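Local coordinates for putative phosphoribosyltransferase (Neisseria gonorrhoeae, PDB 5VOG), which binds the alarmone ppGpp and is probably a type I phosphoribosyltransferase, though its substrate and physiological role are not established, at residues Y38-A43 with P62-T67; K99-V104 with E124-V129. All coordinates share one frame; numbering follows the deposited sequence.

Contact 1 (Y38-A43 with P62-T67); sequences YDAMIA and PIYAVT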
ATOM      1  N   TYR A  38      -7.214   8.274 -16.082  1.00 29.11           N
ATOM      2  CA  TYR A  38      -7.841   7.565 -14.982  1.00 27.11           C
ATOM      3  C   TYR A  38      -8.092   8.517 -13.823  1.00 27.08           C
ATOM      4  O   TYR A  38      -7.348   9.478 -13.601  1.00 28.57           O
ATOM      5  CB  TYR A  38      -6.986   6.365 -14.557  1.00 27.15           C
ATOM      6  CG  TYR A  38      -7.065   5.289 -15.609  1.00 27.13           C
ATOM      7  CD1 TYR A  38      -8.119   4.387 -15.623  1.00 27.59           C
ATOM      8  CD2 TYR A  38      -6.125   5.222 -16.631  1.00 27.70           C
ATOM      9  CE1 TYR A  38      -8.222   3.422 -16.616  1.00 26.32           C
ATOM     10  CE2 TYR A  38      -6.215   4.267 -17.618  1.00 27.52           C
ATOM     11  CZ  TYR A  38      -7.262   3.370 -17.611  1.00 27.40           C
ATOM     12  OH  TYR A  38      -7.344   2.423 -18.613  1.00 30.25           O
ATOM     13  N   ASP A  39      -9.186   8.258 -13.108  1.00 26.39           N
ATOM     14  CA  ASP A  39      -9.633   9.105 -12.014  1.00 26.76           C
ATOM     15  C   ASP A  39      -9.239   8.565 -10.653  1.00 25.65           C
ATOM     16  O   ASP A  39      -9.169   9.340  -9.690  1.00 26.12           O
ATOM     17  CB  ASP A  39     -11.154   9.276 -12.089  1.00 28.71           C
ATOM     18  CG  ASP A  39     -11.594   9.899 -13.396  1.00 31.15           C
ATOM     19  OD1 ASP A  39     -11.218  11.066 -13.645  1.00 32.72           O
ATOM     20  OD2 ASP A  39     -12.291   9.221 -14.189  1.00 31.82           O
ATOM     21  N   ALA A  40      -8.957   7.270 -10.559  1.00 24.34           N
ATOM     22  CA  ALA A  40      -8.557   6.645  -9.309  1.00 23.49           C
ATOM     23  C   ALA A  40      -7.917   5.305  -9.632  1.00 21.97           C
ATOM     24  O   ALA A  40      -8.144   4.735 -10.705  1.00 24.24           O
ATOM     25  CB  ALA A  40      -9.753   6.450  -8.371  1.00 25.07           C
ATOM     26  N   MET A  41      -7.101   4.822  -8.696  1.00 21.33           N
ATOM     27  CA  MET A  41      -6.556   3.472  -8.718  1.00 20.30           C
ATOM     28  C   MET A  41      -7.339   2.599  -7.749  1.00 20.30           C
ATOM     29  O   MET A  41      -7.864   3.080  -6.741  1.00 22.27           O
ATOM     30  CB  MET A  41      -5.074   3.458  -8.321  1.00 21.10           C
ATOM     31  CG  MET A  41      -4.146   3.969  -9.405  1.00 22.69           C
ATOM     32  SD  MET A  41      -2.424   4.008  -8.852  1.00 23.46           S
ATOM     33  CE  MET A  41      -2.303   5.676  -8.200  1.00 23.13           C
ATOM     34  N   ILE A  42      -7.421   1.310  -8.065  1.00 19.70           N
ATOM     35  CA  ILE A  42      -7.887   0.300  -7.118  1.00 21.01           C
ATOM     36  C   ILE A  42      -6.736  -0.686  -6.960  1.00 20.06           C
ATOM     37  O   ILE A  42      -6.488  -1.519  -7.846  1.00 21.15           O
ATOM     38  CB  ILE A  42      -9.171  -0.398  -7.579  1.00 21.47           C
ATOM     39  CG1 ILE A  42     -10.289   0.633  -7.780  1.00 23.63           C
ATOM     40  CG2 ILE A  42      -9.583  -1.477  -6.575  1.00 23.18           C
ATOM     41  CD1 ILE A  42     -11.540   0.065  -8.420  1.00 25.11           C
ATOM     42  N   ALA A  43      -6.006  -0.575  -5.848  1.00 20.50           N
ATOM     43  CA  ALA A  43      -4.887  -1.467  -5.579  1.00 20.34           C
ATOM     44  C   ALA A  43      -5.399  -2.778  -5.008  1.00 20.16           C
ATOM     45  O   ALA A  43      -6.258  -2.785  -4.128  1.00 23.67           O
ATOM     46  CB  ALA A  43      -3.916  -0.823  -4.587  1.00 21.43           C
ATOM     47  N   PRO A  62      -6.239   9.236  -6.460  1.00 23.70           N
ATOM     48  CA  PRO A  62      -6.359   8.512  -5.185  1.00 22.81           C
ATOM     49  C   PRO A  62      -6.322   7.002  -5.359  1.00 21.18           C
ATOM     50  O   PRO A  62      -6.753   6.460  -6.383  1.00 22.35           O
ATOM     51  CB  PRO A  62      -7.725   8.960  -4.652  1.00 24.65           C
ATOM     52  CG  PRO A  62      -8.481   9.422  -5.877  1.00 26.91           C
ATOM     53  CD  PRO A  62      -7.438  10.035  -6.765  1.00 25.81           C
ATOM     54  N   ILE A  63      -5.844   6.319  -4.313  1.00 21.26           N
ATOM     55  CA  ILE A  63      -5.737   4.864  -4.292  1.00 20.45           C
ATOM     56  C   ILE A  63      -6.840   4.310  -3.401  1.00 21.01           C
ATOM     57  O   ILE A  63      -6.792   4.457  -2.175  1.00 25.02           O
ATOM     58  CB  ILE A  63      -4.371   4.387  -3.781  1.00 20.20           C
ATOM     59  CG1 ILE A  63      -3.218   5.011  -4.567  1.00 22.37           C
ATOM     60  CG2 ILE A  63      -4.307   2.858  -3.794  1.00 22.19           C
ATOM     61  CD1 ILE A  63      -1.901   4.891  -3.808  1.00 22.30           C
ATOM     62  N   TYR A  64      -7.809   3.637  -4.005  1.00 20.87           N
ATOM     63  CA  TYR A  64      -8.734   2.782  -3.279  1.00 21.38           C
ATOM     64  C   TYR A  64      -8.135   1.380  -3.180  1.00 21.49           C
ATOM     65  O   TYR A  64      -7.188   1.042  -3.892  1.00 22.01           O
ATOM     66  CB  TYR A  64     -10.101   2.759  -3.976  1.00 22.90           C
ATOM     67  CG  TYR A  64     -10.813   4.099  -3.900  1.00 23.27           C
ATOM     68  CD1 TYR A  64     -11.792   4.332  -2.939  1.00 23.61           C
ATOM     69  CD2 TYR A  64     -10.487   5.141  -4.774  1.00 23.60           C
ATOM     70  CE1 TYR A  64     -12.433   5.565  -2.849  1.00 23.68           C
ATOM     71  CE2 TYR A  64     -11.120   6.368  -4.698  1.00 24.44           C
ATOM     72  CZ  TYR A  64     -12.089   6.583  -3.730  1.00 24.86           C
ATOM     73  OH  TYR A  64     -12.714   7.809  -3.657  1.00 26.45           O
ATOM     74  N   ALA A  65      -8.682   0.559  -2.281  1.00 22.70           N
ATOM     75  CA  ALA A  65      -8.061  -0.734  -2.013  1.00 24.17           C
ATOM     76  C   ALA A  65      -9.083  -1.857  -1.906  1.00 21.84           C
ATOM     77  O   ALA A  65     -10.160  -1.692  -1.329  1.00 23.86           O
ATOM     78  CB  ALA A  65      -7.234  -0.696  -0.724  1.00 26.03           C
ATOM     79  N   VAL A  66      -8.726  -3.005  -2.478  1.00 21.46           N
ATOM     80  CA  VAL A  66      -9.367  -4.281  -2.203  1.00 21.50           C
ATOM     81  C   VAL A  66      -8.239  -5.240  -1.857  1.00 22.45           C
ATOM     82  O   VAL A  66      -7.079  -4.994  -2.186  1.00 23.14           O
ATOM     83  CB  VAL A  66     -10.195  -4.814  -3.401  1.00 22.05           C
ATOM     84  CG1 VAL A  66     -11.263  -3.800  -3.816  1.00 24.30           C
ATOM     85  CG2 VAL A  66      -9.278  -5.157  -4.581  1.00 23.51           C
ATOM     86  N   THR A  67      -8.573  -6.334  -1.171  1.00 20.62           N
ATOM     87  CA  THR A  67      -7.575  -7.373  -0.939  1.00 21.69           C
ATOM     88  C   THR A  67      -8.204  -8.729  -1.207  1.00 22.22           C
ATOM     89  O   THR A  67      -9.361  -8.976  -0.849  1.00 23.93           O
ATOM     90  CB  THR A  67      -6.980  -7.332   0.491  1.00 24.19           C
ATOM     91  OG1 THR A  67      -6.126  -6.193   0.626  1.00 26.35           O
ATOM     92  CG2 THR A  67      -6.143  -8.592   0.784  1.00 26.88           C
TER
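Met41 and Ile63 face each other as a parallel beta pair, and the methionine can be followed outward from the backbone. Its CB lies 3.9 Å from Pro62 O, the same oxygen that accepts the Met41 N-H. CG sits beside the backbone N, anti to the carbonyl carbon (chi1 -75°), and the chain runs extended to SD before bending at chi3 (-91°). That bend brings the terminal CE to 3.8 Å from Ile63 CG1. Helix 49-59 lies on this face, Leu55 and Arg56 touching the methionine. The helix links the two strands in a beta-alpha-beta unit, a building block of the phosphoribosyltransferase fold, and so lets strand 63-75 run parallel to strand 40-45.

Four backbone bonds stitch the pair, from Met41 N to Pro62 O through Val66 N to Ala43 O. Further along the helix-covered face, Ala43 CB meets Ile63 CG2 at 3.8 Å. On the opposite face, with Ile42, Tyr64 presents its ring edge: Met41 O lies in the ring plane beside CD2, and Ala40 CB approaches CD2 at 3.9 Å. Ile42 CG2 reaches over to Val66, touching CG1 at 4.0 Å. The edge of strand 63-75 turned away from strand 40-45 also serves the dimer, Ala65 O accepting a hydrogen bond from Gln87 NE2 of the second subunit.

Contact 2 (K99-V104 with E124-V129); sequences KNVLVV and EDFDTV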
ATOM      1  N   LYS A  99     -16.741   6.879 -13.516  1.00 32.16           N
ATOM      2  CA  LYS A  99     -15.358   7.315 -13.635  1.00 31.81           C
ATOM      3  C   LYS A  99     -14.488   6.200 -14.207  1.00 30.26           C
ATOM      4  O   LYS A  99     -14.914   5.054 -14.363  1.00 31.25           O
ATOM      5  CB  LYS A  99     -14.815   7.758 -12.271  1.00 32.22           C
ATOM      6  CG  LYS A  99     -15.554   8.936 -11.664  1.00 35.78           C
ATOM      7  CD  LYS A  99     -15.469  10.146 -12.574  1.00 40.39           C
ATOM      8  CE  LYS A  99     -16.129  11.370 -11.961  1.00 44.50           C
ATOM      9  NZ  LYS A  99     -15.989  12.555 -12.853  1.00 47.32           N
ATOM     10  N   ASN A 100     -13.243   6.555 -14.514  1.00 29.41           N
ATOM     11  CA  ASN A 100     -12.250   5.615 -15.019  1.00 28.14           C
ATOM     12  C   ASN A 100     -11.384   5.149 -13.856  1.00 26.77           C
ATOM     13  O   ASN A 100     -10.794   5.977 -13.156  1.00 27.41           O
ATOM     14  CB  ASN A 100     -11.375   6.268 -16.088  1.00 29.73           C
ATOM     15  CG  ASN A 100     -12.168   6.734 -17.283  1.00 31.74           C
ATOM     16  OD1 ASN A 100     -13.148   6.105 -17.666  1.00 32.77           O
ATOM     17  ND2 ASN A 100     -11.749   7.844 -17.879  1.00 33.36           N
ATOM     18  N   VAL A 101     -11.288   3.836 -13.656  1.00 25.86           N
ATOM     19  CA  VAL A 101     -10.510   3.295 -12.543  1.00 23.79           C
ATOM     20  C   VAL A 101      -9.446   2.344 -13.074  1.00 23.34           C
ATOM     21  O   VAL A 101      -9.687   1.569 -14.008  1.00 24.15           O
ATOM     22  CB  VAL A 101     -11.405   2.605 -11.490  1.00 24.69           C
ATOM     23  CG1 VAL A 101     -12.326   3.635 -10.818  1.00 26.53           C
ATOM     24  CG2 VAL A 101     -12.201   1.462 -12.093  1.00 25.95           C
ATOM     25  N   LEU A 102      -8.258   2.416 -12.471  1.00 23.17           N
ATOM     26  CA  LEU A 102      -7.087   1.639 -12.872  1.00 21.78           C
ATOM     27  C   LEU A 102      -6.782   0.633 -11.767  1.00 21.82           C
ATOM     28  O   LEU A 102      -6.360   1.015 -10.670  1.00 22.36           O
ATOM     29  CB  LEU A 102      -5.881   2.550 -13.112  1.00 22.85           C
ATOM     30  CG  LEU A 102      -4.607   1.848 -13.578  1.00 23.25           C
ATOM     31  CD1 LEU A 102      -4.808   1.291 -14.993  1.00 25.73           C
ATOM     32  CD2 LEU A 102      -3.403   2.782 -13.511  1.00 24.28           C
ATOM     33  N   VAL A 103      -6.983  -0.649 -12.059  1.00 21.60           N
ATOM     34  CA  VAL A 103      -6.664  -1.720 -11.119  1.00 21.05           C
ATOM     35  C   VAL A 103      -5.156  -1.946 -11.151  1.00 20.74           C
ATOM     36  O   VAL A 103      -4.568  -2.027 -12.231  1.00 24.34           O
ATOM     37  CB  VAL A 103      -7.437  -2.996 -11.497  1.00 22.22           C
ATOM     38  CG1 VAL A 103      -7.102  -4.153 -10.575  1.00 24.47           C
ATOM     39  CG2 VAL A 103      -8.953  -2.718 -11.518  1.00 24.45           C
ATOM     40  N   VAL A 104      -4.519  -2.042  -9.978  1.00 20.84           N
ATOM     41  CA  VAL A 104      -3.058  -2.127  -9.879  1.00 20.41           C
ATOM     42  C   VAL A 104      -2.664  -3.374  -9.093  1.00 20.60           C
ATOM     43  O   VAL A 104      -3.188  -3.618  -8.002  1.00 20.75           O
ATOM     44  CB  VAL A 104      -2.457  -0.868  -9.219  1.00 20.42           C
ATOM     45  CG1 VAL A 104      -0.940  -1.018  -9.065  1.00 21.51           C
ATOM     46  CG2 VAL A 104      -2.823   0.392  -9.995  1.00 22.04           C
ATOM     47  N   GLU A 124     -19.870  -3.067 -11.538  1.00 31.44           N
ATOM     48  CA  GLU A 124     -20.094  -1.726 -11.028  1.00 31.15           C
ATOM     49  C   GLU A 124     -20.308  -0.745 -12.172  1.00 34.14           C
ATOM     50  O   GLU A 124     -20.154  -1.073 -13.351  1.00 38.21           O
ATOM     51  CB  GLU A 124     -18.911  -1.277 -10.164  1.00 30.65           C
ATOM     52  CG  GLU A 124     -18.509  -2.258  -9.069  1.00 31.41           C
ATOM     53  CD  GLU A 124     -19.508  -2.335  -7.931  1.00 33.57           C
ATOM     54  OE1 GLU A 124     -20.419  -1.478  -7.854  1.00 35.58           O
ATOM     55  OE2 GLU A 124     -19.368  -3.256  -7.101  1.00 34.04           O
ATOM     56  N   ASP A 125     -20.652   0.483 -11.804  1.00 34.96           N
ATOM     57  CA  ASP A 125     -20.971   1.528 -12.774  1.00 39.68           C
ATOM     58  C   ASP A 125     -19.757   2.424 -13.012  1.00 39.29           C
ATOM     59  O   ASP A 125     -19.751   3.613 -12.698  1.00 43.38           O
ATOM     60  CB  ASP A 125     -22.177   2.334 -12.297  1.00 44.79           C
ATOM     61  CG  ASP A 125     -22.723   3.266 -13.367  1.00 50.35           C
ATOM     62  OD1 ASP A 125     -22.282   3.175 -14.530  1.00 52.80           O
ATOM     63  OD2 ASP A 125     -23.598   4.095 -13.039  1.00 52.42           O
ATOM     64  N   PHE A 126     -18.706   1.824 -13.559  1.00 36.57           N
ATOM     65  CA  PHE A 126     -17.535   2.560 -14.011  1.00 34.41           C
ATOM     66  C   PHE A 126     -17.630   2.811 -15.511  1.00 35.82           C
ATOM     67  O   PHE A 126     -18.303   2.083 -16.243  1.00 37.22           O
ATOM     68  CB  PHE A 126     -16.241   1.793 -13.718  1.00 30.95           C
ATOM     69  CG  PHE A 126     -16.010   1.491 -12.263  1.00 29.71           C
ATOM     70  CD1 PHE A 126     -15.940   2.512 -11.326  1.00 29.27           C
ATOM     71  CD2 PHE A 126     -15.810   0.186 -11.837  1.00 28.12           C
ATOM     72  CE1 PHE A 126     -15.710   2.232  -9.985  1.00 28.07           C
ATOM     73  CE2 PHE A 126     -15.571  -0.104 -10.492  1.00 27.31           C
ATOM     74  CZ  PHE A 126     -15.525   0.925  -9.570  1.00 26.94           C
ATOM     75  N   ASP A 127     -16.935   3.852 -15.963  1.00 36.10           N
ATOM     76  CA  ASP A 127     -16.769   4.085 -17.392  1.00 38.68           C
ATOM     77  C   ASP A 127     -15.748   3.103 -17.956  1.00 40.08           C
ATOM     78  O   ASP A 127     -16.119   2.100 -18.575  1.00 44.05           O
ATOM     79  CB  ASP A 127     -16.348   5.535 -17.653  1.00 41.48           C
ATOM     80  CG  ASP A 127     -16.192   5.847 -19.132  1.00 45.71           C
ATOM     81  OD1 ASP A 127     -16.508   4.977 -19.968  1.00 46.56           O
ATOM     82  OD2 ASP A 127     -15.756   6.970 -19.461  1.00 48.52           O
ATOM     83  N   THR A 128     -14.463   3.385 -17.760  1.00 37.90           N
ATOM     84  CA  THR A 128     -13.383   2.506 -18.190  1.00 36.63           C
ATOM     85  C   THR A 128     -12.752   1.858 -16.968  1.00 33.46           C
ATOM     86  O   THR A 128     -12.414   2.548 -16.001  1.00 34.53           O
ATOM     87  CB  THR A 128     -12.312   3.276 -18.971  1.00 38.99           C
ATOM     88  OG1 THR A 128     -12.876   3.804 -20.176  1.00 42.06           O
ATOM     89  CG2 THR A 128     -11.137   2.371 -19.328  1.00 39.79           C
ATOM     90  N   VAL A 129     -12.607   0.536 -17.012  1.00 30.33           N
ATOM     91  CA  VAL A 129     -11.772  -0.213 -16.080  1.00 27.88           C
ATOM     92  C   VAL A 129     -10.528  -0.653 -16.838  1.00 27.32           C
ATOM     93  O   VAL A 129     -10.632  -1.355 -17.850  1.00 29.79           O
ATOM     94  CB  VAL A 129     -12.509  -1.427 -15.494  1.00 28.58           C
ATOM     95  CG1 VAL A 129     -11.589  -2.203 -14.548  1.00 29.34           C
ATOM     96  CG2 VAL A 129     -13.778  -0.987 -14.776  1.00 29.01           C
TER
HETATM   97  O   HOH W   1     -13.729   8.358 -20.169  1.00 56.26           O
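Lys99-Val101 runs beside Asp127-Val129 in parallel, with Asp127 N bonded to Lys99 O (2.8 Å) and Val101 N bonded to Thr128 O. Between these two backbone bonds a side chain supplies the third. In Asn100, chi1 (-61°) sets CG beside the backbone N, anti to the carbonyl carbon. OD1 receives Thr128 N at 3.0 Å, the donor lying in the plane of the amide. The other branch, ND2, donates to Lys37 O and to a water that also bonds Asp127 OD2 at 2.6 Å. One amide thus grips the incoming chain with its oxygen and reaches the loop before strand 40-45 with its nitrogen.

The bonds mark the point where the loop after helix 112-121 enters strand 129-133, the return strand of a right-handed beta-alpha-beta crossover from strand 101-105 in the phosphoribosyltransferase core. On the face packed by that helix, Val101 and Phe126 cross at about a right angle. Val101 CG2 sits over the centre of the phenyl ring, 3.8 Å from the centroid and 9° off the normal, a CH-pi contact, while CG1 reaches the CD1-CE1 side of the ring at 3.8 Å. The same CG2 touches Val129 CG2 at 4.0 Å, so that one methyl is shared between the ring and Val129 of the neighbouring strand. Deeper in, Val103 CG2 meets Val129 CG1, and Leu118 and Leu121 of helix 112-121 between them cover these two valines and Phe126.

Overall arrangement
Contacts 1 and 2 follow one another along the chain and meet in the middle of one mixed sheet, their centres about 9 Å apart. Strands 40-45 and 101-105 are neighbours there, so the order 63-75, 40-45, 101-105, 129-133 runs through both contacts in parallel. Ile42 N to Leu102 O and Asp39 N to Asn100 O, both probable hydrogen bonds at 2.8 Å, join the two directly. Helix 49-59 packs on one side of these strands and helix 112-121 on the other. The result is the layered core expected of a type I phosphoribosyltransferase, with bound ppGpp nearby and contact 1 also adjoining the second subunit.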